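Local coordinates for putative exotoxin (superantigen) (Streptococcus pyogenes, PDB 1TY0), which is a secreted streptococcal superantigen, probably toxic through T-cell stimulation, which can use a common surface for T-cell receptor binding and for dimerization, at residues A[36-40]-A[52-58]; A[90-96]-A[126-132]; A[138-142]-A[173-177]. All coordinates share one frame; numbering follows the deposited sequence.

Contact 1. Residues A[36-40]-A[52-58]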
ATOM      1  N   HIS A  36       0.683  -5.197  24.951  1.00 10.76           N
ATOM      2  CA  HIS A  36      -0.033  -4.465  23.915  1.00 10.06           C
ATOM      3  C   HIS A  36       0.383  -4.770  22.477  1.00 11.49           C
ATOM      4  O   HIS A  36      -0.018  -4.054  21.551  1.00 11.43           O
ATOM      5  CB  HIS A  36       0.090  -2.959  24.170  1.00 11.00           C
ATOM      6  CG  HIS A  36      -0.541  -2.513  25.453  1.00 11.49           C
ATOM      7  ND1 HIS A  36       0.051  -2.709  26.684  1.00 13.29           N
ATOM      8  CD2 HIS A  36      -1.732  -1.919  25.701  1.00 14.37           C
ATOM      9  CE1 HIS A  36      -0.749  -2.253  27.632  1.00 12.99           C
ATOM     10  NE2 HIS A  36      -1.838  -1.769  27.062  1.00 13.88           N
ATOM     11  N   ASP A  37       1.172  -5.821  22.279  1.00  9.49           N
ATOM     12  CA  ASP A  37       1.608  -6.175  20.927  1.00 10.71           C
ATOM     13  C   ASP A  37       1.550  -7.660  20.604  1.00 10.60           C
ATOM     14  O   ASP A  37       1.819  -8.513  21.452  1.00 12.26           O
ATOM     15  CB  ASP A  37       3.048  -5.711  20.682  1.00 12.70           C
ATOM     16  CG  ASP A  37       3.179  -4.209  20.587  1.00 16.20           C
ATOM     17  OD1 ASP A  37       3.183  -3.556  21.650  1.00 15.82           O
ATOM     18  OD2 ASP A  37       3.280  -3.680  19.451  1.00 12.92           O
ATOM     19  N   PHE A  38       1.194  -7.952  19.354  1.00 10.63           N
ATOM     20  CA  PHE A  38       1.172  -9.315  18.838  1.00 10.47           C
ATOM     21  C   PHE A  38       2.426  -9.361  17.969  1.00 10.29           C
ATOM     22  O   PHE A  38       2.642  -8.447  17.175  1.00 10.51           O
ATOM     23  CB  PHE A  38       0.006  -9.553  17.869  1.00 11.01           C
ATOM     24  CG  PHE A  38      -1.347  -9.658  18.509  1.00 12.39           C
ATOM     25  CD1 PHE A  38      -1.833 -10.890  18.935  1.00 13.54           C
ATOM     26  CD2 PHE A  38      -2.168  -8.538  18.614  1.00 14.47           C
ATOM     27  CE1 PHE A  38      -3.126 -11.008  19.452  1.00 12.15           C
ATOM     28  CE2 PHE A  38      -3.462  -8.646  19.132  1.00 11.83           C
ATOM     29  CZ  PHE A  38      -3.936  -9.888  19.550  1.00 12.36           C
ATOM     30  N   TYR A  39       3.263 -10.385  18.120  1.00  8.44           N
ATOM     31  CA  TYR A  39       4.423 -10.520  17.241  1.00 11.00           C
ATOM     32  C   TYR A  39       4.134 -11.792  16.469  1.00 11.11           C
ATOM     33  O   TYR A  39       4.248 -12.894  17.001  1.00 11.11           O
ATOM     34  CB  TYR A  39       5.723 -10.614  18.041  1.00 10.21           C
ATOM     35  CG  TYR A  39       6.114  -9.267  18.590  1.00 10.72           C
ATOM     36  CD1 TYR A  39       6.546  -8.248  17.738  1.00 13.21           C
ATOM     37  CD2 TYR A  39       5.963  -8.976  19.943  1.00 14.84           C
ATOM     38  CE1 TYR A  39       6.808  -6.971  18.220  1.00 15.85           C
ATOM     39  CE2 TYR A  39       6.220  -7.698  20.436  1.00 17.09           C
ATOM     40  CZ  TYR A  39       6.639  -6.702  19.568  1.00 18.92           C
ATOM     41  OH  TYR A  39       6.871  -5.428  20.041  1.00 23.41           O
ATOM     42  N   ILE A  40       3.742 -11.612  15.210  1.00 10.49           N
ATOM     43  CA  ILE A  40       3.336 -12.709  14.335  1.00 10.03           C
ATOM     44  C   ILE A  40       4.323 -12.999  13.216  1.00 10.43           C
ATOM     45  O   ILE A  40       4.821 -12.092  12.549  1.00 10.70           O
ATOM     46  CB  ILE A  40       1.958 -12.397  13.692  1.00 10.87           C
ATOM     47  CG1 ILE A  40       0.971 -11.904  14.758  1.00 14.91           C
ATOM     48  CG2 ILE A  40       1.431 -13.614  12.963  1.00 12.10           C
ATOM     49  CD1 ILE A  40       0.782 -12.827  15.930  1.00 22.50           C
ATOM     50  N   VAL A  52       5.125  -9.440  11.752  1.00  7.67           N
ATOM     51  CA  VAL A  52       4.153  -8.363  11.800  1.00  9.24           C
ATOM     52  C   VAL A  52       3.966  -8.002  13.262  1.00  8.03           C
ATOM     53  O   VAL A  52       3.759  -8.880  14.102  1.00  9.52           O
ATOM     54  CB  VAL A  52       2.795  -8.796  11.221  1.00  7.82           C
ATOM     55  CG1 VAL A  52       1.747  -7.691  11.444  1.00  7.27           C
ATOM     56  CG2 VAL A  52       2.935  -9.092   9.733  1.00  9.63           C
ATOM     57  N   ASP A  53       4.081  -6.715  13.564  1.00  8.12           N
ATOM     58  CA  ASP A  53       3.865  -6.229  14.916  1.00  9.82           C
ATOM     59  C   ASP A  53       2.521  -5.529  14.938  1.00  8.91           C
ATOM     60  O   ASP A  53       2.363  -4.464  14.347  1.00  8.29           O
ATOM     61  CB  ASP A  53       4.940  -5.229  15.344  1.00 11.36           C
ATOM     62  CG  ASP A  53       4.522  -4.433  16.573  1.00 13.73           C
ATOM     63  OD1 ASP A  53       3.849  -5.017  17.452  1.00 12.04           O
ATOM     64  OD2 ASP A  53       4.857  -3.232  16.659  1.00 19.11           O
ATOM     65  N   SER A  54       1.549  -6.137  15.607  1.00  8.11           N
ATOM     66  CA  SER A  54       0.227  -5.540  15.711  1.00  9.90           C
ATOM     67  C   SER A  54       0.090  -4.928  17.097  1.00  8.83           C
ATOM     68  O   SER A  54       0.100  -5.639  18.095  1.00 10.44           O
ATOM     69  CB  SER A  54      -0.863  -6.596  15.519  1.00  9.34           C
ATOM     70  OG  SER A  54      -2.136  -6.016  15.758  1.00 12.15           O
ATOM     71  N   GLU A  55      -0.039  -3.610  17.152  1.00 10.24           N
ATOM     72  CA  GLU A  55      -0.180  -2.914  18.425  1.00 10.61           C
ATOM     73  C   GLU A  55      -1.661  -2.719  18.729  1.00 11.74           C
ATOM     74  O   GLU A  55      -2.427  -2.281  17.869  1.00 11.69           O
ATOM     75  CB  GLU A  55       0.530  -1.566  18.352  1.00 11.78           C
ATOM     76  CG  GLU A  55       0.543  -0.796  19.660  1.00 14.10           C
ATOM     77  CD  GLU A  55       1.237   0.541  19.524  1.00 16.98           C
ATOM     78  OE1 GLU A  55       2.443   0.554  19.188  1.00 15.74           O
ATOM     79  OE2 GLU A  55       0.576   1.582  19.748  1.00 17.95           O
ATOM     80  N   VAL A  56      -2.062  -3.045  19.953  1.00 11.02           N
ATOM     81  CA  VAL A  56      -3.463  -2.920  20.335  1.00 12.47           C
ATOM     82  C   VAL A  56      -3.685  -2.285  21.701  1.00 14.78           C
ATOM     83  O   VAL A  56      -2.738  -1.972  22.429  1.00 14.48           O
ATOM     84  CB  VAL A  56      -4.165  -4.300  20.327  1.00 11.19           C
ATOM     85  CG1 VAL A  56      -4.241  -4.844  18.898  1.00 11.28           C
ATOM     86  CG2 VAL A  56      -3.407  -5.282  21.217  1.00 11.79           C
ATOM     87  N   GLU A  57      -4.957  -2.087  22.027  1.00 15.32           N
ATOM     88  CA  GLU A  57      -5.346  -1.517  23.306  1.00 17.87           C
ATOM     89  C   GLU A  57      -5.193  -2.579  24.388  1.00 17.29           C
ATOM     90  O   GLU A  57      -4.967  -3.752  24.091  1.00 16.15           O
ATOM     91  CB  GLU A  57      -6.795  -1.017  23.236  1.00 19.44           C
ATOM     92  CG  GLU A  57      -6.929   0.355  22.589  1.00 22.84           C
ATOM     93  CD  GLU A  57      -8.373   0.755  22.314  1.00 27.50           C
ATOM     94  OE1 GLU A  57      -9.279   0.302  23.047  1.00 28.34           O
ATOM     95  OE2 GLU A  57      -8.597   1.539  21.366  1.00 30.21           O
ATOM     96  N   SER A  58      -5.309  -2.164  25.644  1.00 18.66           N
ATOM     97  CA  SER A  58      -5.163  -3.081  26.764  1.00 19.99           C
ATOM     98  C   SER A  58      -6.166  -4.236  26.730  1.00 20.93           C
ATOM     99  O   SER A  58      -7.261  -4.111  26.179  1.00 22.19           O
ATOM    100  CB  SER A  58      -5.327  -2.318  28.082  1.00 20.03           C
ATOM    101  OG  SER A  58      -4.492  -1.173  28.122  1.00 23.29           O
TER
HETATM  102  O   HOH W   1       3.327  -0.995  22.199  1.00 27.77           O

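Contact 2. Residues A[90-96]-A[126-132]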
ATOM      1  N   GLY A  90      -6.193  -5.705  13.669  1.00  9.08           N
ATOM      2  CA  GLY A  90      -6.282  -6.527  12.471  1.00 10.45           C
ATOM      3  C   GLY A  90      -6.009  -8.008  12.687  1.00 11.17           C
ATOM      4  O   GLY A  90      -5.814  -8.753  11.732  1.00 11.21           O
ATOM      5  N   VAL A  91      -6.028  -8.446  13.940  1.00  9.03           N
ATOM      6  CA  VAL A  91      -5.718  -9.840  14.254  1.00  9.52           C
ATOM      7  C   VAL A  91      -6.929 -10.653  14.699  1.00  9.11           C
ATOM      8  O   VAL A  91      -7.605 -10.289  15.653  1.00 10.06           O
ATOM      9  CB  VAL A  91      -4.644  -9.897  15.360  1.00 10.29           C
ATOM     10  CG1 VAL A  91      -4.330 -11.343  15.724  1.00 10.96           C
ATOM     11  CG2 VAL A  91      -3.383  -9.177  14.882  1.00  9.96           C
ATOM     12  N   THR A  92      -7.185 -11.757  14.000  1.00  9.63           N
ATOM     13  CA  THR A  92      -8.308 -12.634  14.317  1.00 10.96           C
ATOM     14  C   THR A  92      -7.874 -14.090  14.384  1.00 12.50           C
ATOM     15  O   THR A  92      -6.886 -14.494  13.773  1.00 11.31           O
ATOM     16  CB  THR A  92      -9.431 -12.547  13.253  1.00  9.97           C
ATOM     17  OG1 THR A  92      -8.873 -12.784  11.949  1.00 13.39           O
ATOM     18  CG2 THR A  92     -10.107 -11.186  13.297  1.00 11.59           C
ATOM     19  N   PRO A  93      -8.619 -14.905  15.137  1.00 14.21           N
ATOM     20  CA  PRO A  93      -8.267 -16.320  15.244  1.00 15.22           C
ATOM     21  C   PRO A  93      -8.497 -16.986  13.894  1.00 16.15           C
ATOM     22  O   PRO A  93      -9.497 -16.710  13.229  1.00 16.59           O
ATOM     23  CB  PRO A  93      -9.248 -16.842  16.295  1.00 14.32           C
ATOM     24  CG  PRO A  93      -9.569 -15.633  17.113  1.00 16.94           C
ATOM     25  CD  PRO A  93      -9.701 -14.555  16.070  1.00 14.93           C
ATOM     26  N   SER A  94      -7.565 -17.834  13.474  1.00 16.59           N
ATOM     27  CA  SER A  94      -7.719 -18.565  12.219  1.00 20.62           C
ATOM     28  C   SER A  94      -8.329 -19.889  12.663  1.00 22.63           C
ATOM     29  O   SER A  94      -7.657 -20.694  13.305  1.00 23.37           O
ATOM     30  CB  SER A  94      -6.360 -18.813  11.562  1.00 20.85           C
ATOM     31  OG  SER A  94      -6.516 -19.503  10.334  1.00 20.68           O
ATOM     32  N   VAL A  95      -9.597 -20.114  12.331  1.00 24.75           N
ATOM     33  CA  VAL A  95     -10.275 -21.334  12.765  1.00 26.19           C
ATOM     34  C   VAL A  95     -10.614 -22.358  11.686  1.00 27.11           C
ATOM     35  O   VAL A  95     -11.178 -23.412  11.986  1.00 27.36           O
ATOM     36  CB  VAL A  95     -11.567 -20.987  13.537  1.00 27.37           C
ATOM     37  CG1 VAL A  95     -11.221 -20.168  14.768  1.00 28.09           C
ATOM     38  CG2 VAL A  95     -12.524 -20.212  12.639  1.00 27.00           C
ATOM     39  N   ASN A  96     -10.284 -22.057  10.436  1.00 27.41           N
ATOM     40  CA  ASN A  96     -10.552 -22.997   9.357  1.00 28.58           C
ATOM     41  C   ASN A  96      -9.768 -22.665   8.098  1.00 29.06           C
ATOM     42  O   ASN A  96      -8.755 -21.967   8.160  1.00 28.98           O
ATOM     43  CB  ASN A  96     -12.059 -23.077   9.059  1.00 28.41           C
ATOM     44  CG  ASN A  96     -12.651 -21.757   8.588  1.00 29.06           C
ATOM     45  OD1 ASN A  96     -13.863 -21.655   8.383  1.00 28.85           O
ATOM     46  ND2 ASN A  96     -11.807 -20.748   8.410  1.00 25.68           N
ATOM     47  N   LYS A 126     -12.850 -14.769   5.494  1.00 23.48           N
ATOM     48  CA  LYS A 126     -12.657 -15.360   6.812  1.00 22.31           C
ATOM     49  C   LYS A 126     -13.960 -15.351   7.611  1.00 21.41           C
ATOM     50  O   LYS A 126     -14.764 -14.424   7.497  1.00 23.89           O
ATOM     51  CB  LYS A 126     -11.534 -14.628   7.569  1.00 22.02           C
ATOM     52  CG  LYS A 126     -11.618 -13.114   7.542  1.00 21.26           C
ATOM     53  CD  LYS A 126     -10.481 -12.464   8.344  1.00 17.54           C
ATOM     54  CE  LYS A 126      -9.131 -12.583   7.645  1.00 15.89           C
ATOM     55  NZ  LYS A 126      -9.089 -11.858   6.339  1.00 12.91           N
ATOM     56  N   PRO A 127     -14.195 -16.402   8.419  1.00 19.33           N
ATOM     57  CA  PRO A 127     -15.401 -16.540   9.246  1.00 18.98           C
ATOM     58  C   PRO A 127     -15.459 -15.566  10.420  1.00 18.01           C
ATOM     59  O   PRO A 127     -16.533 -15.283  10.954  1.00 18.61           O
ATOM     60  CB  PRO A 127     -15.341 -18.000   9.691  1.00 21.34           C
ATOM     61  CG  PRO A 127     -13.869 -18.243   9.807  1.00 18.54           C
ATOM     62  CD  PRO A 127     -13.342 -17.599   8.543  1.00 20.72           C
ATOM     63  N   ILE A 128     -14.293 -15.063  10.813  1.00 15.89           N
ATOM     64  CA  ILE A 128     -14.170 -14.103  11.904  1.00 14.57           C
ATOM     65  C   ILE A 128     -13.302 -12.998  11.314  1.00 13.35           C
ATOM     66  O   ILE A 128     -12.201 -13.269  10.841  1.00 12.06           O
ATOM     67  CB  ILE A 128     -13.446 -14.728  13.112  1.00 16.16           C
ATOM     68  CG1 ILE A 128     -14.224 -15.947  13.607  1.00 16.23           C
ATOM     69  CG2 ILE A 128     -13.319 -13.716  14.232  1.00 15.98           C
ATOM     70  CD1 ILE A 128     -13.502 -16.724  14.681  1.00 18.17           C
ATOM     71  N   PHE A 129     -13.793 -11.765  11.323  1.00 12.72           N
ATOM     72  CA  PHE A 129     -13.033 -10.663  10.736  1.00 12.32           C
ATOM     73  C   PHE A 129     -13.057  -9.390  11.569  1.00 12.68           C
ATOM     74  O   PHE A 129     -13.940  -9.194  12.412  1.00 13.23           O
ATOM     75  CB  PHE A 129     -13.565 -10.373   9.323  1.00 11.55           C
ATOM     76  CG  PHE A 129     -15.003  -9.926   9.290  1.00 13.56           C
ATOM     77  CD1 PHE A 129     -15.330  -8.589   9.463  1.00 12.14           C
ATOM     78  CD2 PHE A 129     -16.031 -10.851   9.113  1.00 14.99           C
ATOM     79  CE1 PHE A 129     -16.666  -8.165   9.461  1.00 16.02           C
ATOM     80  CE2 PHE A 129     -17.365 -10.443   9.111  1.00 16.61           C
ATOM     81  CZ  PHE A 129     -17.684  -9.097   9.286  1.00 15.93           C
ATOM     82  N   THR A 130     -12.081  -8.520  11.335  1.00 11.11           N
ATOM     83  CA  THR A 130     -12.018  -7.264  12.075  1.00 10.69           C
ATOM     84  C   THR A 130     -12.835  -6.193  11.367  1.00  9.57           C
ATOM     85  O   THR A 130     -13.025  -6.235  10.148  1.00 10.12           O
ATOM     86  CB  THR A 130     -10.568  -6.737  12.200  1.00 10.08           C
ATOM     87  OG1 THR A 130     -10.042  -6.455  10.893  1.00 10.07           O
ATOM     88  CG2 THR A 130      -9.686  -7.766  12.893  1.00 12.18           C
ATOM     89  N   ILE A 131     -13.326  -5.232  12.137  1.00 10.53           N
ATOM     90  CA  ILE A 131     -14.071  -4.134  11.560  1.00  8.63           C
ATOM     91  C   ILE A 131     -13.083  -3.369  10.684  1.00  8.59           C
ATOM     92  O   ILE A 131     -13.470  -2.758   9.700  1.00  9.30           O
ATOM     93  CB  ILE A 131     -14.658  -3.223  12.660  1.00 11.26           C
ATOM     94  CG1 ILE A 131     -15.724  -4.011  13.431  1.00 13.62           C
ATOM     95  CG2 ILE A 131     -15.258  -1.952  12.042  1.00 11.07           C
ATOM     96  CD1 ILE A 131     -16.373  -3.255  14.571  1.00 18.93           C
ATOM     97  N   GLN A 132     -11.800  -3.423  11.037  1.00  9.29           N
ATOM     98  CA  GLN A 132     -10.784  -2.747  10.239  1.00  8.64           C
ATOM     99  C   GLN A 132     -10.826  -3.251   8.796  1.00  9.73           C
ATOM    100  O   GLN A 132     -10.771  -2.463   7.858  1.00  8.28           O
ATOM    101  CB  GLN A 132      -9.380  -2.980  10.822  1.00 11.05           C
ATOM    102  CG  GLN A 132      -8.263  -2.371   9.966  1.00  8.45           C
ATOM    103  CD  GLN A 132      -6.870  -2.419  10.617  1.00  8.37           C
ATOM    104  OE1 GLN A 132      -5.911  -1.855  10.084  1.00  8.07           O
ATOM    105  NE2 GLN A 132      -6.760  -3.083  11.767  1.00  7.36           N
TER
HETATM  106  O   HOH W   2      -8.423  -3.818  14.079  1.00  9.76           O
HETATM  107  O   HOH W   3     -10.181 -14.897  11.130  1.00 18.12           O

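Contact 3. Residues A[138-142]-A[173-177]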
ATOM      1  N   ILE A 138     -14.950  -1.310   2.517  1.00 10.08           N
ATOM      2  CA  ILE A 138     -16.113  -0.492   2.198  1.00 15.35           C
ATOM      3  C   ILE A 138     -15.695   0.930   1.828  1.00 13.53           C
ATOM      4  O   ILE A 138     -16.257   1.522   0.910  1.00 13.35           O
ATOM      5  CB  ILE A 138     -17.125  -0.453   3.365  1.00 18.09           C
ATOM      6  CG1 ILE A 138     -18.367   0.340   2.945  1.00 24.47           C
ATOM      7  CG2 ILE A 138     -16.491   0.167   4.588  1.00 22.75           C
ATOM      8  CD1 ILE A 138     -19.515   0.223   3.921  1.00 27.16           C
ATOM      9  N   ARG A 139     -14.708   1.490   2.521  1.00 13.56           N
ATOM     10  CA  ARG A 139     -14.274   2.842   2.164  1.00 12.24           C
ATOM     11  C   ARG A 139     -13.699   2.842   0.755  1.00 13.19           C
ATOM     12  O   ARG A 139     -13.972   3.746  -0.038  1.00 12.97           O
ATOM     13  CB  ARG A 139     -13.230   3.375   3.151  1.00 11.72           C
ATOM     14  CG  ARG A 139     -13.814   3.687   4.514  1.00 12.38           C
ATOM     15  CD  ARG A 139     -12.853   4.481   5.380  1.00 11.22           C
ATOM     16  NE  ARG A 139     -13.239   4.385   6.783  1.00 12.08           N
ATOM     17  CZ  ARG A 139     -13.134   5.369   7.669  1.00 12.77           C
ATOM     18  NH1 ARG A 139     -12.659   6.555   7.309  1.00 13.84           N
ATOM     19  NH2 ARG A 139     -13.489   5.152   8.925  1.00 14.35           N
ATOM     20  N   GLN A 140     -12.906   1.826   0.431  1.00 12.82           N
ATOM     21  CA  GLN A 140     -12.339   1.742  -0.907  1.00 14.06           C
ATOM     22  C   GLN A 140     -13.457   1.651  -1.946  1.00 14.71           C
ATOM     23  O   GLN A 140     -13.392   2.291  -2.997  1.00 14.91           O
ATOM     24  CB  GLN A 140     -11.411   0.536  -1.023  1.00 16.64           C
ATOM     25  CG  GLN A 140      -9.940   0.869  -0.795  1.00 16.94           C
ATOM     26  CD  GLN A 140      -9.393   1.826  -1.840  1.00 20.12           C
ATOM     27  OE1 GLN A 140      -9.741   1.741  -3.017  1.00 25.41           O
ATOM     28  NE2 GLN A 140      -8.518   2.736  -1.417  1.00 23.32           N
ATOM     29  N   TYR A 141     -14.483   0.858  -1.655  1.00 13.74           N
ATOM     30  CA  TYR A 141     -15.604   0.719  -2.578  1.00 16.32           C
ATOM     31  C   TYR A 141     -16.262   2.081  -2.766  1.00 15.30           C
ATOM     32  O   TYR A 141     -16.541   2.502  -3.891  1.00 17.57           O
ATOM     33  CB  TYR A 141     -16.636  -0.272  -2.037  1.00 16.14           C
ATOM     34  CG  TYR A 141     -17.893  -0.342  -2.877  1.00 19.52           C
ATOM     35  CD1 TYR A 141     -17.889  -0.968  -4.125  1.00 23.20           C
ATOM     36  CD2 TYR A 141     -19.074   0.253  -2.444  1.00 23.25           C
ATOM     37  CE1 TYR A 141     -19.031  -0.996  -4.923  1.00 25.60           C
ATOM     38  CE2 TYR A 141     -20.226   0.233  -3.235  1.00 26.61           C
ATOM     39  CZ  TYR A 141     -20.194  -0.393  -4.471  1.00 27.11           C
ATOM     40  OH  TYR A 141     -21.324  -0.407  -5.263  1.00 29.90           O
ATOM     41  N   LEU A 142     -16.508   2.764  -1.654  1.00 15.48           N
ATOM     42  CA  LEU A 142     -17.128   4.085  -1.687  1.00 15.58           C
ATOM     43  C   LEU A 142     -16.238   5.112  -2.383  1.00 14.14           C
ATOM     44  O   LEU A 142     -16.731   5.998  -3.083  1.00 15.18           O
ATOM     45  CB  LEU A 142     -17.456   4.544  -0.264  1.00 14.43           C
ATOM     46  CG  LEU A 142     -18.553   3.733   0.438  1.00 16.97           C
ATOM     47  CD1 LEU A 142     -18.671   4.156   1.883  1.00 16.15           C
ATOM     48  CD2 LEU A 142     -19.877   3.931  -0.291  1.00 17.91           C
ATOM     49  N   ASN A 173     -17.614   6.908  12.041  1.00 18.49           N
ATOM     50  CA  ASN A 173     -17.550   8.141  11.268  1.00 17.98           C
ATOM     51  C   ASN A 173     -16.650   7.906  10.056  1.00 16.95           C
ATOM     52  O   ASN A 173     -15.517   7.450  10.199  1.00 17.32           O
ATOM     53  CB  ASN A 173     -16.983   9.253  12.156  1.00 17.63           C
ATOM     54  CG  ASN A 173     -16.821  10.570  11.427  1.00 17.49           C
ATOM     55  OD1 ASN A 173     -17.374  10.781  10.351  1.00 16.95           O
ATOM     56  ND2 ASN A 173     -16.068  11.481  12.031  1.00 20.80           N
ATOM     57  N   LEU A 174     -17.158   8.204   8.864  1.00 16.87           N
ATOM     58  CA  LEU A 174     -16.389   8.008   7.637  1.00 16.26           C
ATOM     59  C   LEU A 174     -15.485   9.188   7.302  1.00 15.31           C
ATOM     60  O   LEU A 174     -14.629   9.101   6.423  1.00 13.61           O
ATOM     61  CB  LEU A 174     -17.337   7.731   6.465  1.00 16.08           C
ATOM     62  CG  LEU A 174     -17.956   6.330   6.453  1.00 17.63           C
ATOM     63  CD1 LEU A 174     -19.026   6.249   5.373  1.00 15.99           C
ATOM     64  CD2 LEU A 174     -16.867   5.289   6.215  1.00 16.07           C
ATOM     65  N   TYR A 175     -15.673  10.295   8.011  1.00 14.48           N
ATOM     66  CA  TYR A 175     -14.869  11.486   7.779  1.00 13.75           C
ATOM     67  C   TYR A 175     -14.106  11.804   9.061  1.00 15.00           C
ATOM     68  O   TYR A 175     -14.072  12.946   9.518  1.00 15.74           O
ATOM     69  CB  TYR A 175     -15.787  12.640   7.365  1.00 13.61           C
ATOM     70  CG  TYR A 175     -16.389  12.424   5.991  1.00 13.90           C
ATOM     71  CD1 TYR A 175     -17.561  11.679   5.827  1.00 17.08           C
ATOM     72  CD2 TYR A 175     -15.743  12.890   4.852  1.00 15.55           C
ATOM     73  CE1 TYR A 175     -18.065  11.401   4.550  1.00 14.87           C
ATOM     74  CE2 TYR A 175     -16.239  12.623   3.575  1.00 14.04           C
ATOM     75  CZ  TYR A 175     -17.395  11.879   3.430  1.00 14.36           C
ATOM     76  OH  TYR A 175     -17.864  11.606   2.160  1.00 14.69           O
ATOM     77  N   ASP A 176     -13.483  10.767   9.615  1.00 14.18           N
ATOM     78  CA  ASP A 176     -12.734  10.871  10.861  1.00 14.18           C
ATOM     79  C   ASP A 176     -11.274  11.301  10.740  1.00 15.02           C
ATOM     80  O   ASP A 176     -10.358  10.503  10.957  1.00 14.86           O
ATOM     81  CB  ASP A 176     -12.833   9.541  11.621  1.00 15.33           C
ATOM     82  CG  ASP A 176     -12.322   8.353  10.814  1.00 16.21           C
ATOM     83  OD1 ASP A 176     -12.485   8.343   9.576  1.00 15.35           O
ATOM     84  OD2 ASP A 176     -11.770   7.415  11.433  1.00 16.01           O
ATOM     85  N   ALA A 177     -11.060  12.571  10.405  1.00 14.08           N
ATOM     86  CA  ALA A 177      -9.708  13.105  10.295  1.00 13.95           C
ATOM     87  C   ALA A 177      -9.715  14.625  10.275  1.00 14.52           C
ATOM     88  O   ALA A 177     -10.763  15.248  10.106  1.00 14.14           O
ATOM     89  CB  ALA A 177      -9.031  12.585   9.027  1.00 15.28           C
TER

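Contact 1. Residues A[36-40]-A[52-58]
V52 and I40 form a hydrogen-bonded antiparallel pair, each backbone N donating to the other's carbonyl; the I40 N to V52 O bond is almost straight, with an N-H...O angle of 178°. Their side chains turn to the same buried face of the sheet, where strand 69-74 covers them. D53 comes next, opposite Y39, and its side chain lies on the other face beside that tyrosine, carboxylate and ring planes 18° apart, with D53 OD1 3.6 Å from Y39 CE1. With CG anti to the backbone N (chi1 164°), D53 also brings OD1 to D37, whose OD2 is 2.5 Å from D53 OD1, the two carboxylates nearly coplanar. S54 restores the hydrogen-bonded pattern with F38: F38 N reaches S54 O at 2.9 Å and S54 N reaches F38 O at 3.0 Å. The CB of S54 packs on the F38 side chain, while its hydroxyl bonds to the carbonyl of G89 on strand 84-93. E55 rises on the D37 side; a water donates to D37 OD1 and, weakly, to E55 OE1, while E55 OE2 makes a salt bridge to K191. V56 N closes the ladder on H36 O (2.8 Å), and V56 CG1 meets F38 CE2, in the plane at the ring edge, at 3.9 Å. Past the strand, S58 OG lies in the imidazole plane of H36, hydrogen-bonded to H36 NE2 at 2.9 Å. One face of this antiparallel strand pair of the OB-fold domain is thus mostly apolar around F38, I40 and V52, continued by V56, with the S54 hydroxyl satisfied, whereas the other gathers three acids. The short D37-D53 approach probably raises the proton affinity of one of them, and K191 would offset part of the negative charge.

Contact 2. Residues A[90-96]-A[126-132]
T92 and T130 take matching first torsions (chi1 53° and 63°), each placing its methyl opposite its own carbonyl carbon, and this turns the two CG2 atoms onto one another. They meet at 3.5 Å, tighter than usual for two carbons. The same rotation of T130 leaves OG1 to cap helix 131-146 by accepting from the backbone N of E133, while that of T92 directs OG1 to a single bridging water. T92 OG1 donates to this water at 2.6 Å, which in turn donates to P93 O and to I128 O, the latter also at 2.6 Å. At the other end of the contact G90 N and Q132 NE2, both donors, face each other and are reconciled by a second water that accepts from both, at 2.9 Å from G90 N. The Q132 amide is further fixed by Y88 O on its nitrogen and by L75 N on its oxygen. Apolar contacts fill the remainder: I128 CG2 reaches P93 CD at 4.1 Å; the V95 and I128 side chains cross at about a right angle, CG1 of V95 on CD1 of I128; V95 and P127 run past one another in opposite directions, CG2 of V95 being 3.7 Å from CG of P127. Although the strand segments 91-93 and 128-130 run antiparallel, their axes stay 6.6 Å apart and they share no direct hydrogen bond. The OB-fold strand and the beta-grasp segment are therefore joined by side chains and two bridging waters, while the strands pair with other neighbours, 69-74 and 195-197.

Contact 3. Residues A[138-142]-A[173-177]
R139 and D176 form the salt bridge that ties the helix to the loop. R139 NH1 donates to D176 OD1 at 2.9 Å with an angle of 166°; the oxygen lies in the guanidinium plane and offers its syn lone pair, although the carboxylate itself is turned 49° from that plane. The second terminal nitrogen adds two weak bonds, from R139 NH2 to D176 OD1 at 3.4 Å and from R139 NH2 to N173 O at 3.3 Å. Neither charge depends on the other alone: NE of R139 pairs with D135, one turn earlier on the helix, and OD2 of D176 with K189. This network holds the guanidinium against rotation and probably balances the charges, two acids against two bases.

The loop has its own reinforcement. N173 OD1 accepts from Y175 N at 2.9 Å, closing an Asx turn, although the donor sits well above the carbonyl plane, and D176 is the centre of an inverse gamma turn. The L174 carbonyl is bound by the hydroxyl of Y149.

Outward from the polar centre, L174 supplies the packing. Its CD2 lies over one face of the R139 guanidinium, offset toward the rim and 3.8 Å from NE of R139, and the same methyl touches R139 CG as the two side chains run past each other in opposite directions. The other methyl, L174 CD1, meets L142 CD1 at 4.1 Å, the two side chains crossing at about a right angle. Y18 of helix 5-18 also covers R139, while I138 and L142 pack on strand 201-209. A helix laid across a mixed sheet, here gripping the loop that leaves edge strand 168-173, is characteristic of the beta-grasp domain of these toxins.

In the fold
The three contacts follow one another along the chain and differ in chemistry: backbone pairing, water-bridged packing, then a buried salt bridge. Contact 1, partly buried in the OB-fold domain, is held mainly by backbone hydrogen bonds; contact 2, also partly buried, uses waters and apolar side chains between the two domains; contact 3 is buried and lies within the beta-grasp domain. Contacts 1 and 2 touch: V91 packs on S54 of the adjacent strand 51-55 and also reaches F38 on the next strand, 37-41. Contacts 2 and 3 share helix 131-146, capped at its start in one and bound to a loop in the other, their centres about 20 Å apart.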